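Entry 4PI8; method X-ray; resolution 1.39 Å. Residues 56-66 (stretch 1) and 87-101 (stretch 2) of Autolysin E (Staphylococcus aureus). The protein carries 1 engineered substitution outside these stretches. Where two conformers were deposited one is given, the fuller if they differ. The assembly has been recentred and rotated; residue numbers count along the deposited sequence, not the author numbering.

Stretch 1 56-66: YMDITEKVPMS
Stretch 2, residues 87-101: FLEAQEKYEVNVIYL

How do the two backbones lie against each other? Stretch 1 is an irregular, mostly extended segment, while stretch 2 is a helix ending at Y94, a short turn, and a second helix starting at V98. E95 breaks the first helix with positive phi (57/65), and V96 (-131/124) and N97 (-50/119) are extended. Against this turn the CA atoms of T60 and V96 lie 5.0 Å apart and those of K62 and N97 4.3 Å; further along, the CA atoms of S66 and L88 are 7.9 Å apart. The nearest partners thus first advance and then fall back, so the register is neither simply parallel nor antiparallel. Together the stretches bury 806 Å².

What fixes the start of the contact? D58 (chi1 t) reaches forward to T60 within its own stretch, its OD1 accepting from T60 N at 2.8 Å and T60 OG1 at 2.6 Å. Between them, I59 O accepts from N97 N at 3.1 Å, nearly straight at 166°. I59 is p, t, and its CD1 sits over one face of the Y100 ring, 3.6 Å from the centroid and 8° off the normal, a CH-pi contact. N97 (chi1 t) caps the second helix: its OD1 accepts from Y100 N at 3.0 Å and, weakly, from I99 N at 2.9 Å.

How are the charges of E61 and K62 accommodated? E61 (m, m) brings OE1 to 3.7 Å from E95 OE2, a pairing of like charges softened by water 1, which donates to E61 OE1 at 3.0 Å and to E95 OE2 at 3.1 Å while accepting from K62 N at 3.2 Å. K62, with chi angles m, t, m, t, runs past E95 to a salt bridge, NZ to E92 OE1 at 2.9 Å; water 2 accepts from K62 NZ at 2.8 Å and donates to E92 O at 2.7 Å.

What holds V63 in place? Q91 (chi1 t, chi2 t) offers its amide to the V63 backbone in both senses: V63 N donates to Q91 OE1 at 3.0 Å, and Q91 NE2 donates to V63 O at 3.1 Å. The same OE1 accepts from V98 N at 2.9 Å, joining both stretches at one oxygen. The V63 side chain (m) places CG2 3.8 Å from V98 CG1 and 4.0 Å from I99 CG1.

What closes the contact? M65 (m, m, m) points toward stretch 2, with CB 3.9 Å from V98 CG1 and CG 3.9 Å from I99 CD1. L88 (m, t) packs against the backbone here, CD2 at 3.3 Å from M65 O and CD1 at 3.5 Å from S66 C. S66 (p) directs its CB away and sits at the N-cap position, right before a helix.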

# COMPACT_ATOMS: atom_id res chain seq x y z
N TYR A 56 12.46 -1.98 2.17
CA TYR A 56 13.43 -1.03 1.65
C TYR A 56 13.75 -1.28 0.21
O TYR A 56 14.62 -0.66 -0.38
CB TYR A 56 14.69 -1.12 2.52
CG TYR A 56 14.43 -0.88 3.97
CD1 TYR A 56 14.02 0.33 4.47
CD2 TYR A 56 14.56 -1.93 4.89
CE1 TYR A 56 13.76 0.51 5.80
CE2 TYR A 56 14.31 -1.74 6.23
CZ TYR A 56 13.91 -0.51 6.69
OH TYR A 56 13.63 -0.32 8.05
N MET A 57 13.03 -2.20 -0.42
CA MET A 57 13.24 -2.61 -1.80
C MET A 57 12.43 -1.79 -2.79
O MET A 57 11.21 -1.57 -2.60
CB MET A 57 12.89 -4.07 -1.94
CG MET A 57 13.27 -4.64 -3.27
SD MET A 57 12.64 -6.30 -3.56
CE MET A 57 10.92 -5.83 -3.86
N ASP A 58 13.03 -1.37 -3.89
CA ASP A 58 12.38 -0.58 -4.90
C ASP A 58 11.28 -1.41 -5.54
O ASP A 58 11.55 -2.51 -6.06
CB ASP A 58 13.45 -0.20 -5.93
CG ASP A 58 12.96 0.60 -7.06
OD1 ASP A 58 11.77 0.82 -7.29
OD2 ASP A 58 13.84 1.10 -7.87
N ILE A 59 10.02 -0.97 -5.40
CA ILE A 59 8.83 -1.65 -5.96
C ILE A 59 8.32 -1.04 -7.24
O ILE A 59 7.23 -1.35 -7.71
CB ILE A 59 7.73 -1.82 -4.86
CG1 ILE A 59 7.49 -0.50 -4.13
CG2 ILE A 59 8.13 -2.93 -3.92
CD1 ILE A 59 6.31 -0.48 -3.21
N THR A 60 9.18 -0.21 -7.84
CA THR A 60 8.90 0.36 -9.14
C THR A 60 9.51 -0.48 -10.20
O THR A 60 9.49 0.07 -11.37
CB THR A 60 9.40 1.84 -9.24
OG1 THR A 60 10.83 1.83 -9.45
CG2 THR A 60 9.07 2.60 -8.06
N GLU A 61 10.13 -1.61 -9.84
CA GLU A 61 10.71 -2.59 -10.77
C GLU A 61 9.81 -3.82 -10.78
O GLU A 61 9.51 -4.44 -9.73
CB GLU A 61 12.10 -3.03 -10.35
CG GLU A 61 13.24 -2.00 -10.28
CD GLU A 61 13.31 -1.03 -11.44
OE1 GLU A 61 12.85 -1.32 -12.57
OE2 GLU A 61 13.86 0.07 -11.19
N LYS A 62 9.51 -4.24 -11.98
CA LYS A 62 8.60 -5.35 -12.25
C LYS A 62 9.23 -6.67 -11.95
O LYS A 62 10.48 -6.77 -11.83
CB LYS A 62 8.17 -5.30 -13.66
CG LYS A 62 7.46 -4.00 -13.99
CD LYS A 62 6.96 -3.94 -15.42
CE LYS A 62 8.13 -3.78 -16.38
NZ LYS A 62 7.65 -3.66 -17.77
N VAL A 63 8.39 -7.69 -11.80
CA VAL A 63 8.88 -9.02 -11.51
C VAL A 63 8.33 -10.01 -12.55
O VAL A 63 7.22 -9.85 -13.09
CB VAL A 63 8.59 -9.52 -10.08
CG1 VAL A 63 9.44 -8.75 -9.10
CG2 VAL A 63 7.13 -9.45 -9.77
N PRO A 64 9.10 -11.07 -12.83
CA PRO A 64 8.72 -12.07 -13.81
C PRO A 64 7.76 -13.07 -13.24
O PRO A 64 8.14 -14.15 -12.79
CB PRO A 64 10.09 -12.69 -14.19
CG PRO A 64 10.88 -12.65 -12.95
CD PRO A 64 10.48 -11.30 -12.34
N MET A 65 6.50 -12.70 -13.26
CA MET A 65 5.39 -13.53 -12.79
C MET A 65 4.39 -13.67 -13.90
O MET A 65 3.84 -12.68 -14.36
CB MET A 65 4.70 -12.91 -11.54
CG MET A 65 5.57 -12.98 -10.30
SD MET A 65 5.62 -14.60 -9.48
CE MET A 65 3.99 -14.55 -8.73
N SER A 66 4.11 -14.88 -14.32
CA SER A 66 3.08 -15.13 -15.30
C SER A 66 1.67 -15.02 -14.72
O SER A 66 1.49 -15.04 -13.48
CB SER A 66 3.21 -16.53 -15.87
OG SER A 66 2.94 -17.48 -14.85
N PHE A 87 -4.11 -7.80 -12.55
CA PHE A 87 -2.93 -7.37 -11.80
C PHE A 87 -1.70 -7.22 -12.71
O PHE A 87 -0.90 -6.30 -12.56
CB PHE A 87 -2.63 -8.33 -10.65
CG PHE A 87 -3.44 -8.08 -9.40
CD1 PHE A 87 -3.05 -7.14 -8.50
CD2 PHE A 87 -4.65 -8.72 -9.15
CE1 PHE A 87 -3.72 -6.89 -7.30
CE2 PHE A 87 -5.34 -8.44 -7.99
CZ PHE A 87 -4.89 -7.53 -7.05
N LEU A 88 -1.55 -8.13 -13.69
CA LEU A 88 -0.44 -8.06 -14.63
C LEU A 88 -0.62 -6.95 -15.67
O LEU A 88 0.38 -6.30 -16.03
CB LEU A 88 -0.21 -9.41 -15.31
CG LEU A 88 0.55 -10.34 -14.35
CD1 LEU A 88 0.55 -11.76 -14.93
CD2 LEU A 88 1.96 -9.93 -14.03
N GLU A 89 -1.85 -6.70 -16.09
CA GLU A 89 -2.13 -5.52 -16.91
C GLU A 89 -1.61 -4.29 -16.17
O GLU A 89 -0.94 -3.42 -16.76
CB GLU A 89 -3.62 -5.40 -17.11
CG GLU A 89 -4.11 -4.61 -18.27
CD GLU A 89 -5.52 -5.10 -18.60
OE1 GLU A 89 -6.26 -5.47 -17.66
OE2 GLU A 89 -5.87 -5.20 -19.77
N ALA A 90 -1.95 -4.19 -14.86
CA ALA A 90 -1.48 -3.03 -14.08
C ALA A 90 0.04 -2.97 -13.98
O ALA A 90 0.66 -1.90 -14.12
CB ALA A 90 -2.10 -3.11 -12.69
N GLN A 91 0.70 -4.10 -13.70
CA GLN A 91 2.14 -4.13 -13.62
C GLN A 91 2.76 -3.54 -14.89
O GLN A 91 3.69 -2.73 -14.79
CB GLN A 91 2.68 -5.56 -13.35
CG GLN A 91 4.18 -5.57 -13.54
CD GLN A 91 4.90 -6.81 -13.06
OE1 GLN A 91 5.49 -6.87 -11.97
NE2 GLN A 91 4.98 -7.81 -13.94
N GLU A 92 2.30 -4.01 -16.05
CA GLU A 92 2.95 -3.60 -17.30
C GLU A 92 2.55 -2.20 -17.71
O GLU A 92 3.41 -1.48 -18.17
CB GLU A 92 2.63 -4.60 -18.42
CG GLU A 92 3.09 -6.06 -18.08
CD GLU A 92 4.53 -6.18 -17.70
OE1 GLU A 92 5.37 -5.42 -18.23
OE2 GLU A 92 4.94 -7.05 -16.88
N LYS A 93 1.31 -1.81 -17.51
CA LYS A 93 0.93 -0.44 -17.90
C LYS A 93 1.66 0.61 -17.12
O LYS A 93 2.12 1.62 -17.67
CB LYS A 93 -0.56 -0.23 -17.74
CG LYS A 93 -1.42 -0.93 -18.74
CD LYS A 93 -2.89 -1.10 -18.37
CE LYS A 93 -3.61 0.18 -18.20
NZ LYS A 93 -3.61 0.93 -19.48
N TYR A 94 1.82 0.38 -15.80
CA TYR A 94 2.27 1.42 -14.88
C TYR A 94 3.61 1.17 -14.28
O TYR A 94 4.08 2.01 -13.50
CB TYR A 94 1.22 1.68 -13.80
CG TYR A 94 -0.09 2.16 -14.38
CD1 TYR A 94 -0.15 3.35 -15.09
CD2 TYR A 94 -1.26 1.42 -14.28
CE1 TYR A 94 -1.35 3.76 -15.69
CE2 TYR A 94 -2.42 1.86 -14.87
CZ TYR A 94 -2.44 3.00 -15.58
OH TYR A 94 -3.58 3.49 -16.19
N GLU A 95 4.27 0.06 -14.59
CA GLU A 95 5.57 -0.29 -14.04
C GLU A 95 5.48 -0.32 -12.50
O GLU A 95 6.14 0.41 -11.80
CB GLU A 95 6.71 0.63 -14.56
CG GLU A 95 8.05 0.03 -14.33
CD GLU A 95 9.20 0.90 -14.78
OE1 GLU A 95 8.88 2.04 -15.17
OE2 GLU A 95 10.36 0.47 -14.65
N VAL A 96 4.69 -1.27 -12.04
CA VAL A 96 4.45 -1.46 -10.60
C VAL A 96 4.64 -2.95 -10.31
O VAL A 96 3.97 -3.80 -10.93
CB VAL A 96 3.06 -1.08 -10.22
CG1 VAL A 96 2.79 -1.33 -8.75
CG2 VAL A 96 2.79 0.41 -10.46
N ASN A 97 5.54 -3.26 -9.39
CA ASN A 97 5.85 -4.67 -8.98
C ASN A 97 4.57 -5.44 -8.66
O ASN A 97 3.85 -5.01 -7.75
CB ASN A 97 6.83 -4.60 -7.83
CG ASN A 97 7.25 -5.93 -7.29
OD1 ASN A 97 6.41 -6.81 -7.02
ND2 ASN A 97 8.50 -6.06 -6.92
N VAL A 98 4.28 -6.52 -9.37
CA VAL A 98 2.97 -7.15 -9.20
C VAL A 98 2.88 -7.91 -7.88
O VAL A 98 1.76 -8.08 -7.34
CB VAL A 98 2.60 -8.09 -10.39
CG1 VAL A 98 3.43 -9.39 -10.38
CG2 VAL A 98 1.13 -8.35 -10.46
N ILE A 99 4.01 -8.39 -7.37
CA ILE A 99 3.97 -9.05 -6.06
C ILE A 99 3.61 -8.04 -4.96
O ILE A 99 2.83 -8.33 -4.04
CB ILE A 99 5.20 -9.87 -5.79
CG1 ILE A 99 5.24 -11.13 -6.66
CG2 ILE A 99 5.31 -10.23 -4.32
CD1 ILE A 99 6.53 -11.90 -6.63
N TYR A 100 4.21 -6.84 -5.03
CA TYR A 100 3.83 -5.77 -4.16
C TYR A 100 2.37 -5.47 -4.32
O TYR A 100 1.63 -5.36 -3.32
CB TYR A 100 4.69 -4.52 -4.46
CG TYR A 100 3.97 -3.26 -4.09
CD1 TYR A 100 3.64 -2.97 -2.78
CD2 TYR A 100 3.47 -2.42 -5.08
CE1 TYR A 100 2.87 -1.89 -2.46
CE2 TYR A 100 2.72 -1.31 -4.78
CZ TYR A 100 2.36 -1.09 -3.48
OH TYR A 100 1.52 -0.03 -3.20
N LEU A 101 1.87 -5.35 -5.56
CA LEU A 101 0.51 -4.92 -5.78
C LEU A 101 -0.48 -5.93 -5.18
O LEU A 101 -1.46 -5.54 -4.50
CB LEU A 101 0.23 -4.73 -7.27
CG LEU A 101 -0.94 -3.88 -7.66
CD1 LEU A 101 -0.83 -2.45 -7.16
CD2 LEU A 101 -1.05 -3.94 -9.17
O HOH W 1 10.82 -2.54 -14.36
O HOH W 2 6.04 -1.36 -17.43